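Local coordinates for delta-1-pyrroline-5-carboxylate dehydrogenase, mitochondrial (Mus musculus, PDB 4E3X), which catalyses the NAD-dependent oxidation of glutamate gamma-semialdehyde, formed from delta-1-pyrroline-5-carboxylate, to L-glutamate in the second step of mitochondrial proline degradation, at residues 441-446 against 452-457; 469-474 against 498-503; 378-383 against 387-392. All coordinates share one frame; numbering follows the deposited sequence.

Contact 1. Residues 441-446 against 452-457; sequences EPIMKE and VLTVYV
Thr454, on strand 452-457, is met by two side chains of the loop 441-446, Ile443 at its hydroxyl and Met444 at its methyl. The contact is van der Waals packing. Ile443 lies over OG1 of Thr454 with three of its carbons, CG1, CG2 and CD1, and the closest of them, CG2, stands 3.6 Å from Thr454 OG1. Its CD1 reaches on along the strand to Val452, where it comes within 4.3 Å of CG1 of Val452. At the other branch of the threonine, the sulfur of Met444 presses on the methyl group, SD to Thr454 CG2 being 3.5 Å. The methionine chain is folded at both chi2 (-76°) and chi3 (-68°), a bend that carries CE past the threonine to Tyr456, where it rests 4.1 Å from Tyr456 CB, while the phenol ring leads away from the loop.

Hydrogen bonds act within the loop and fix the shape that presents these two side chains. Glu441 OE1 accepts from the backbone N of Ile443 at 2.9 Å in a nearly straight bond (170°), and Glu441 O accepts from the N of Met444. Pro442 O accepts from the N of both Lys445 and Glu446.

Around the contact, His406 and Ser410 hold the Glu441 carboxylate, and Trp403 of helix 394-409 packs on Ile443. Strand 452-458 runs parallel between strands 351-357 and 428-436, so the loop joining strand 428-436 to it folds back over one face of the sheet in the aldehyde dehydrogenase fold.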
loop_
_atom_site.group_PDB
_atom_site.type_symbol
_atom_site.label_atom_id
_atom_site.label_comp_id
_atom_site.label_asym_id
_atom_site.label_seq_id
_atom_site.Cartn_x
_atom_site.Cartn_y
_atom_site.Cartn_z
ATOM N N GLU B 441 -15.369 12.741 -28.568
ATOM C CA GLU B 441 -16.781 12.366 -28.452
ATOM C C GLU B 441 -16.976 11.571 -27.163
ATOM O O GLU B 441 -16.073 10.845 -26.748
ATOM C CB GLU B 441 -17.201 11.503 -29.649
ATOM C CG GLU B 441 -18.540 11.878 -30.295
ATOM C CD GLU B 441 -19.757 11.224 -29.644
ATOM O OE1 GLU B 441 -19.602 10.249 -28.872
ATOM O OE2 GLU B 441 -20.883 11.694 -29.921
ATOM N N PRO B 442 -18.143 11.713 -26.514
ATOM C CA PRO B 442 -18.403 10.915 -25.309
ATOM C C PRO B 442 -18.153 9.410 -25.471
ATOM O O PRO B 442 -17.703 8.773 -24.519
ATOM C CB PRO B 442 -19.880 11.187 -25.027
ATOM C CG PRO B 442 -20.081 12.581 -25.520
ATOM C CD PRO B 442 -19.190 12.731 -26.731
ATOM N N ILE B 443 -18.411 8.854 -26.649
ATOM C CA ILE B 443 -18.197 7.423 -26.850
ATOM C C ILE B 443 -16.707 7.049 -26.814
ATOM O O ILE B 443 -16.358 5.878 -26.636
ATOM C CB ILE B 443 -18.866 6.912 -28.155
ATOM C CG1 ILE B 443 -19.138 5.407 -28.065
ATOM C CG2 ILE B 443 -18.013 7.259 -29.379
ATOM C CD1 ILE B 443 -19.925 4.868 -29.238
ATOM N N MET B 444 -15.840 8.048 -26.963
ATOM C CA MET B 444 -14.397 7.842 -26.849
ATOM C C MET B 444 -13.926 7.887 -25.395
ATOM O O MET B 444 -12.764 7.590 -25.106
ATOM C CB MET B 444 -13.637 8.899 -27.665
ATOM C CG MET B 444 -13.837 8.813 -29.176
ATOM S SD MET B 444 -12.907 7.477 -29.955
ATOM C CE MET B 444 -11.218 8.049 -29.758
ATOM N N LYS B 445 -14.828 8.261 -24.486
ATOM C CA LYS B 445 -14.461 8.516 -23.089
ATOM C C LYS B 445 -15.066 7.526 -22.097
ATOM O O LYS B 445 -14.439 7.177 -21.101
ATOM C CB LYS B 445 -14.888 9.928 -22.681
ATOM C CG LYS B 445 -14.121 11.057 -23.354
ATOM C CD LYS B 445 -14.745 12.403 -23.005
ATOM C CE LYS B 445 -13.983 13.564 -23.622
ATOM N NZ LYS B 445 -12.744 13.879 -22.860
ATOM N N GLU B 446 -16.291 7.085 -22.359
ATOM C CA GLU B 446 -17.036 6.313 -21.369
ATOM C C GLU B 446 -16.957 4.806 -21.598
ATOM O O GLU B 446 -17.086 4.327 -22.727
ATOM C CB GLU B 446 -18.491 6.789 -21.313
ATOM C CG GLU B 446 -18.606 8.279 -21.025
ATOM C CD GLU B 446 -20.037 8.765 -20.970
ATOM O OE1 GLU B 446 -20.874 8.085 -20.337
ATOM O OE2 GLU B 446 -20.322 9.827 -21.562
ATOM N N VAL B 452 -18.296 -2.860 -28.702
ATOM C CA VAL B 452 -18.458 -1.584 -29.385
ATOM C C VAL B 452 -17.114 -0.885 -29.524
ATOM O O VAL B 452 -16.558 -0.362 -28.552
ATOM C CB VAL B 452 -19.456 -0.675 -28.637
ATOM C CG1 VAL B 452 -19.673 0.627 -29.404
ATOM C CG2 VAL B 452 -20.788 -1.396 -28.450
ATOM N N LEU B 453 -16.591 -0.895 -30.744
ATOM C CA LEU B 453 -15.290 -0.325 -31.040
ATOM C C LEU B 453 -15.461 0.989 -31.779
ATOM O O LEU B 453 -16.181 1.055 -32.781
ATOM C CB LEU B 453 -14.492 -1.293 -31.912
ATOM C CG LEU B 453 -13.133 -0.806 -32.417
ATOM C CD1 LEU B 453 -12.173 -0.569 -31.255
ATOM C CD2 LEU B 453 -12.561 -1.803 -33.403
ATOM N N THR B 454 -14.814 2.039 -31.282
ATOM C CA THR B 454 -14.829 3.332 -31.964
ATOM C C THR B 454 -13.461 3.638 -32.559
ATOM O O THR B 454 -12.439 3.475 -31.889
ATOM C CB THR B 454 -15.249 4.478 -31.028
ATOM O OG1 THR B 454 -16.516 4.169 -30.434
ATOM C CG2 THR B 454 -15.366 5.782 -31.806
ATOM N N VAL B 455 -13.459 4.079 -33.818
ATOM C CA VAL B 455 -12.235 4.352 -34.551
ATOM C C VAL B 455 -12.102 5.843 -34.830
ATOM O O VAL B 455 -13.060 6.486 -35.260
ATOM C CB VAL B 455 -12.238 3.620 -35.915
ATOM C CG1 VAL B 455 -10.903 3.794 -36.632
ATOM C CG2 VAL B 455 -12.582 2.143 -35.734
ATOM N N TYR B 456 -10.913 6.385 -34.588
ATOM C CA TYR B 456 -10.595 7.753 -34.973
ATOM C C TYR B 456 -9.426 7.736 -35.949
ATOM O O TYR B 456 -8.368 7.184 -35.641
ATOM C CB TYR B 456 -10.243 8.612 -33.749
ATOM C CG TYR B 456 -9.872 10.022 -34.141
ATOM C CD1 TYR B 456 -10.837 10.900 -34.624
ATOM C CD2 TYR B 456 -8.556 10.469 -34.066
ATOM C CE1 TYR B 456 -10.507 12.184 -35.003
ATOM C CE2 TYR B 456 -8.218 11.757 -34.445
ATOM C CZ TYR B 456 -9.200 12.605 -34.912
ATOM O OH TYR B 456 -8.880 13.887 -35.291
ATOM N N VAL B 457 -9.625 8.335 -37.123
ATOM C CA VAL B 457 -8.607 8.364 -38.168
ATOM C C VAL B 457 -7.873 9.699 -38.113
ATOM O O VAL B 457 -8.494 10.754 -38.230
ATOM C CB VAL B 457 -9.223 8.153 -39.571
ATOM C CG1 VAL B 457 -8.131 8.167 -40.630
ATOM C CG2 VAL B 457 -10.001 6.841 -39.613
#

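Contact 2. Residues 469-474 against 498-503; sequences LVDSTT and RNAAGN
Asp471 and Ala500 bring the two backbones together, their CA atoms 5.2 Å apart. Residues 469-472 lie on helix 463-472, whereas 498-503 is an irregular link that enters strand 503-506 at Asn503. The carbonyl of Leu469 takes two bonds from Thr473, one from its N at 3.0 Å and one from OG1 at 2.6 Å. The two donors come from opposite faces of the carbonyl plane, the hydroxyl standing 38° out of it.

The link belongs to the dimer interface of this aldehyde dehydrogenase. Arg498 forms a salt bridge with Asp117 of the second subunit, and Asn503 pairs in parallel with a strand of that subunit, carrying the sheet across the interface.

Between the segments, the carboxylate of Asp471 does most of the touching. With CG anti to the backbone N (chi1 176°), the carboxylate reaches across to 498-503 and sets OD1 3.6 Å from the methyl carbon CB of Ala500. A water joins the same oxygen to the preceding residue of the link: it donates to Asp471 OD1 at 2.7 Å and accepts from the backbone N of Asn499 at 2.9 Å, giving that amide a partner on the helix side. The same OD1 forms a salt bridge with Arg524 of strand 523-524, whose side chain also packs on Asn499 and Ala500. The Ala500 methyl also meets Phe320, a neighbour it shares with Val470.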
loop_
_atom_site.group_PDB
_atom_site.type_symbol
_atom_site.label_atom_id
_atom_site.label_comp_id
_atom_site.label_asym_id
_atom_site.label_seq_id
_atom_site.Cartn_x
_atom_site.Cartn_y
_atom_site.Cartn_z
ATOM N N LEU B 469 -3.556 13.245 -27.422
ATOM C CA LEU B 469 -4.981 12.983 -27.264
ATOM C C LEU B 469 -5.265 11.598 -26.691
ATOM O O LEU B 469 -6.170 11.442 -25.874
ATOM C CB LEU B 469 -5.723 13.172 -28.589
ATOM C CG LEU B 469 -5.786 14.620 -29.080
ATOM C CD1 LEU B 469 -6.552 14.714 -30.392
ATOM C CD2 LEU B 469 -6.412 15.508 -28.016
ATOM N N VAL B 470 -4.500 10.593 -27.114
ATOM C CA VAL B 470 -4.680 9.251 -26.562
ATOM C C VAL B 470 -4.532 9.319 -25.039
ATOM O O VAL B 470 -5.314 8.742 -24.289
ATOM C CB VAL B 470 -3.664 8.237 -27.141
ATOM C CG1 VAL B 470 -3.780 6.895 -26.415
ATOM C CG2 VAL B 470 -3.871 8.064 -28.640
ATOM N N ASP B 471 -3.533 10.071 -24.595
ATOM C CA ASP B 471 -3.212 10.197 -23.188
ATOM C C ASP B 471 -4.211 11.037 -22.377
ATOM O O ASP B 471 -4.459 10.733 -21.213
ATOM C CB ASP B 471 -1.800 10.777 -23.063
ATOM C CG ASP B 471 -1.407 11.041 -21.635
ATOM O OD1 ASP B 471 -1.261 10.076 -20.858
ATOM O OD2 ASP B 471 -1.233 12.221 -21.288
ATOM N N SER B 472 -4.778 12.082 -22.983
ATOM C CA SER B 472 -5.569 13.059 -22.231
ATOM C C SER B 472 -7.083 12.926 -22.370
ATOM O O SER B 472 -7.827 13.523 -21.594
ATOM C CB SER B 472 -5.170 14.475 -22.640
ATOM O OG SER B 472 -5.638 14.747 -23.949
ATOM N N THR B 473 -7.545 12.159 -23.352
ATOM C CA THR B 473 -8.973 12.141 -23.672
ATOM C C THR B 473 -9.842 11.531 -22.573
ATOM O O THR B 473 -10.930 12.038 -22.277
ATOM C CB THR B 473 -9.240 11.445 -25.021
ATOM O OG1 THR B 473 -8.673 12.244 -26.068
ATOM C CG2 THR B 473 -10.736 11.282 -25.272
ATOM N N THR B 474 -9.360 10.463 -21.946
ATOM C CA THR B 474 -10.167 9.749 -20.966
ATOM C C THR B 474 -9.650 9.953 -19.551
ATOM O O THR B 474 -8.590 10.538 -19.339
ATOM C CB THR B 474 -10.223 8.229 -21.250
ATOM O OG1 THR B 474 -9.070 7.587 -20.682
ATOM C CG2 THR B 474 -10.323 7.958 -22.750
ATOM N N ARG B 498 3.380 6.785 -21.052
ATOM C CA ARG B 498 3.851 6.197 -19.798
ATOM C C ARG B 498 2.766 6.044 -18.734
ATOM O O ARG B 498 2.723 5.027 -18.032
ATOM C CB ARG B 498 4.990 7.049 -19.246
ATOM C CG ARG B 498 5.640 6.534 -17.974
ATOM C CD ARG B 498 6.873 7.396 -17.696
ATOM N NE ARG B 498 7.615 7.033 -16.491
ATOM C CZ ARG B 498 8.637 6.183 -16.474
ATOM N NH1 ARG B 498 9.266 5.923 -15.337
ATOM N NH2 ARG B 498 9.019 5.574 -17.589
ATOM N N ASN B 499 1.913 7.058 -18.592
ATOM C CA ASN B 499 0.831 7.007 -17.608
ATOM C C ASN B 499 -0.563 6.802 -18.190
ATOM O O ASN B 499 -1.567 6.879 -17.474
ATOM C CB ASN B 499 0.886 8.204 -16.662
ATOM C CG ASN B 499 1.818 7.957 -15.504
ATOM O OD1 ASN B 499 2.857 8.594 -15.383
ATOM N ND2 ASN B 499 1.465 6.994 -14.664
ATOM N N ALA B 500 -0.623 6.519 -19.489
ATOM C CA ALA B 500 -1.895 6.222 -20.137
ATOM C C ALA B 500 -2.314 4.760 -19.990
ATOM O O ALA B 500 -3.480 4.429 -20.216
ATOM C CB ALA B 500 -1.847 6.614 -21.610
ATOM N N ALA B 501 -1.369 3.893 -19.619
ATOM C CA ALA B 501 -1.646 2.463 -19.488
ATOM C C ALA B 501 -0.699 1.823 -18.481
ATOM O O ALA B 501 0.516 1.960 -18.599
ATOM C CB ALA B 501 -1.517 1.768 -20.840
ATOM N N GLY B 502 -1.260 1.127 -17.494
ATOM C CA GLY B 502 -0.473 0.352 -16.550
ATOM C C GLY B 502 -0.051 -0.988 -17.130
ATOM O O GLY B 502 0.905 -1.600 -16.658
ATOM N N ASN B 503 -0.802 -1.453 -18.126
ATOM C CA ASN B 503 -0.411 -2.601 -18.933
ATOM C C ASN B 503 -0.322 -2.123 -20.368
ATOM O O ASN B 503 -1.338 -1.823 -21.006
ATOM C CB ASN B 503 -1.414 -3.744 -18.798
ATOM C CG ASN B 503 -1.216 -4.517 -17.530
ATOM O OD1 ASN B 503 -1.616 -4.072 -16.461
ATOM N ND2 ASN B 503 -0.585 -5.676 -17.635
HETATM O O HOH W 1 1.259 9.323 -20.305
#

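Contact 3. Residues 378-383 against 387-392; sequences GDPAED and FFSAVI
Ser389 OG donates to the carbonyl oxygen of Gly378 at 2.7 Å, the strongest polar link between the segments. The hydroxyl approaches tilted 35° from the carbonyl plane, and it gets there because OG lies anti to the backbone N of Ser389 (chi1 -168°). A weak bond from Gly378 N to Phe388 O, 3.4 Å long, makes a second link, so both polar groups of the glycine backbone face 387-392.

Beyond the glycine, Asp379 OD1 accepts from Ala381 N at 2.8 Å and, from above the carboxylate plane, from Glu382 N, two bonds that accompany the turn of the chain after Pro380. The proline ring leans its CD against Ser389, 3.4 Å from Ser389 OG. An alanine at Ser389 would remove the hydroxyl and probably leave the Gly378 carbonyl without this donor and the Pro380 ring less closely covered.

Outward, Phe388 packs on Pro431 and Phe341, and Phe387 meets Trp557 of the second subunit edge to face. Asp379 forms an Asx turn extended into an Asx motif, and this turn lies in the connection between helices 361-372 and 394-409, in which Ile392, further on, touches a bound proline.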
loop_
_atom_site.group_PDB
_atom_site.type_symbol
_atom_site.label_atom_id
_atom_site.label_comp_id
_atom_site.label_asym_id
_atom_site.label_seq_id
_atom_site.Cartn_x
_atom_site.Cartn_y
_atom_site.Cartn_z
ATOM N N GLY B 378 -23.300 -16.470 -31.036
ATOM C CA GLY B 378 -24.254 -17.535 -30.777
ATOM C C GLY B 378 -24.053 -18.223 -29.439
ATOM O O GLY B 378 -23.373 -17.703 -28.559
ATOM N N ASP B 379 -24.651 -19.403 -29.304
ATOM C CA ASP B 379 -24.626 -20.195 -28.077
ATOM C C ASP B 379 -23.277 -20.900 -27.974
ATOM O O ASP B 379 -22.951 -21.737 -28.816
ATOM C CB ASP B 379 -25.784 -21.201 -28.148
ATOM C CG ASP B 379 -25.869 -22.124 -26.944
ATOM O OD1 ASP B 379 -24.841 -22.451 -26.322
ATOM O OD2 ASP B 379 -26.999 -22.560 -26.634
ATOM N N PRO B 380 -22.484 -20.566 -26.936
ATOM C CA PRO B 380 -21.118 -21.097 -26.838
ATOM C C PRO B 380 -21.072 -22.555 -26.388
ATOM O O PRO B 380 -20.073 -23.235 -26.631
ATOM C CB PRO B 380 -20.482 -20.207 -25.768
ATOM C CG PRO B 380 -21.631 -19.849 -24.866
ATOM C CD PRO B 380 -22.841 -19.730 -25.773
ATOM N N ALA B 381 -22.138 -23.028 -25.753
ATOM C CA ALA B 381 -22.199 -24.414 -25.309
ATOM C C ALA B 381 -22.583 -25.333 -26.466
ATOM O O ALA B 381 -22.102 -26.465 -26.562
ATOM C CB ALA B 381 -23.187 -24.558 -24.158
ATOM N N GLU B 382 -23.450 -24.843 -27.347
ATOM C CA GLU B 382 -23.948 -25.652 -28.452
ATOM C C GLU B 382 -23.054 -25.568 -29.680
ATOM O O GLU B 382 -22.907 -26.542 -30.424
ATOM C CB GLU B 382 -25.371 -25.233 -28.822
ATOM C CG GLU B 382 -26.380 -25.408 -27.703
ATOM C CD GLU B 382 -26.413 -26.818 -27.147
ATOM O OE1 GLU B 382 -26.421 -27.775 -27.956
ATOM O OE2 GLU B 382 -26.430 -26.964 -25.901
ATOM N N ASP B 383 -22.465 -24.398 -29.891
ATOM C CA ASP B 383 -21.669 -24.148 -31.084
ATOM C C ASP B 383 -20.278 -23.657 -30.699
ATOM O O ASP B 383 -20.091 -22.484 -30.367
ATOM C CB ASP B 383 -22.370 -23.108 -31.960
ATOM C CG ASP B 383 -21.724 -22.949 -33.327
ATOM O OD1 ASP B 383 -20.620 -23.490 -33.550
ATOM O OD2 ASP B 383 -22.323 -22.267 -34.183
ATOM N N PHE B 387 -17.644 -17.096 -31.898
ATOM C CA PHE B 387 -16.554 -16.203 -31.512
ATOM C C PHE B 387 -16.827 -15.564 -30.157
ATOM O O PHE B 387 -15.952 -15.539 -29.294
ATOM C CB PHE B 387 -16.262 -15.127 -32.562
ATOM C CG PHE B 387 -15.021 -14.329 -32.260
ATOM C CD1 PHE B 387 -13.793 -14.961 -32.136
ATOM C CD2 PHE B 387 -15.084 -12.960 -32.067
ATOM C CE1 PHE B 387 -12.646 -14.237 -31.841
ATOM C CE2 PHE B 387 -13.940 -12.230 -31.778
ATOM C CZ PHE B 387 -12.721 -12.869 -31.665
ATOM N N PHE B 388 -18.036 -15.040 -29.974
ATOM C CA PHE B 388 -18.479 -14.575 -28.658
ATOM C C PHE B 388 -19.994 -14.676 -28.566
ATOM O O PHE B 388 -20.671 -14.842 -29.587
ATOM C CB PHE B 388 -17.955 -13.163 -28.325
ATOM C CG PHE B 388 -18.626 -12.031 -29.078
ATOM C CD1 PHE B 388 -18.144 -11.600 -30.306
ATOM C CD2 PHE B 388 -19.698 -11.353 -28.517
ATOM C CE1 PHE B 388 -18.746 -10.529 -30.971
ATOM C CE2 PHE B 388 -20.300 -10.290 -29.175
ATOM C CZ PHE B 388 -19.821 -9.877 -30.401
ATOM N N SER B 389 -20.515 -14.608 -27.348
ATOM C CA SER B 389 -21.937 -14.823 -27.118
ATOM C C SER B 389 -22.609 -13.584 -26.537
ATOM O O SER B 389 -22.075 -12.473 -26.608
ATOM C CB SER B 389 -22.147 -16.030 -26.197
ATOM O OG SER B 389 -23.510 -16.434 -26.174
ATOM N N ALA B 390 -23.795 -13.788 -25.978
ATOM C CA ALA B 390 -24.570 -12.725 -25.364
ATOM C C ALA B 390 -23.794 -11.998 -24.276
ATOM O O ALA B 390 -22.921 -12.578 -23.627
ATOM C CB ALA B 390 -25.824 -13.311 -24.777
ATOM N N VAL B 391 -24.133 -10.732 -24.066
ATOM C CA VAL B 391 -23.614 -9.988 -22.925
ATOM C C VAL B 391 -24.317 -10.457 -21.651
ATOM O O VAL B 391 -25.280 -11.226 -21.703
ATOM C CB VAL B 391 -23.731 -8.456 -23.116
ATOM C CG1 VAL B 391 -22.933 -8.016 -24.347
ATOM C CG2 VAL B 391 -25.193 -8.020 -23.220
ATOM N N ILE B 392 -23.824 -10.005 -20.507
ATOM C CA ILE B 392 -24.091 -10.691 -19.242
ATOM C C ILE B 392 -25.530 -10.642 -18.721
ATOM O O ILE B 392 -26.026 -11.637 -18.199
ATOM C CB ILE B 392 -23.107 -10.207 -18.139
ATOM C CG1 ILE B 392 -23.186 -11.092 -16.884
ATOM C CG2 ILE B 392 -23.327 -8.730 -17.809
ATOM C CD1 ILE B 392 -22.685 -12.520 -17.091
#

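Overall arrangement
The three contacts follow one another along the chain without interleaving, contact 3 first, then contact 1, then contact 2. Contacts 1 and 2, with centres about 14 Å apart, touch directly: Lys445 NZ probably hydrogen-bonds to Thr473 O at 2.6 Å, and strand 452-458 is followed in the chain by helix 463-472. Contact 3 touches neither: its centre is about 25 Å from that of contact 1, with nearest atoms about 7 Å apart, and about 32 Å from that of contact 2. Ile443 of contact 1 lies about 10 Å, side chain to side chain, from the NAD-binding Glu447. Ile392 of contact 3 helps line a pocket holding a bound proline. Contact 2 borders the second subunit, the side chain of Asn499 about 13 Å from a bound proline.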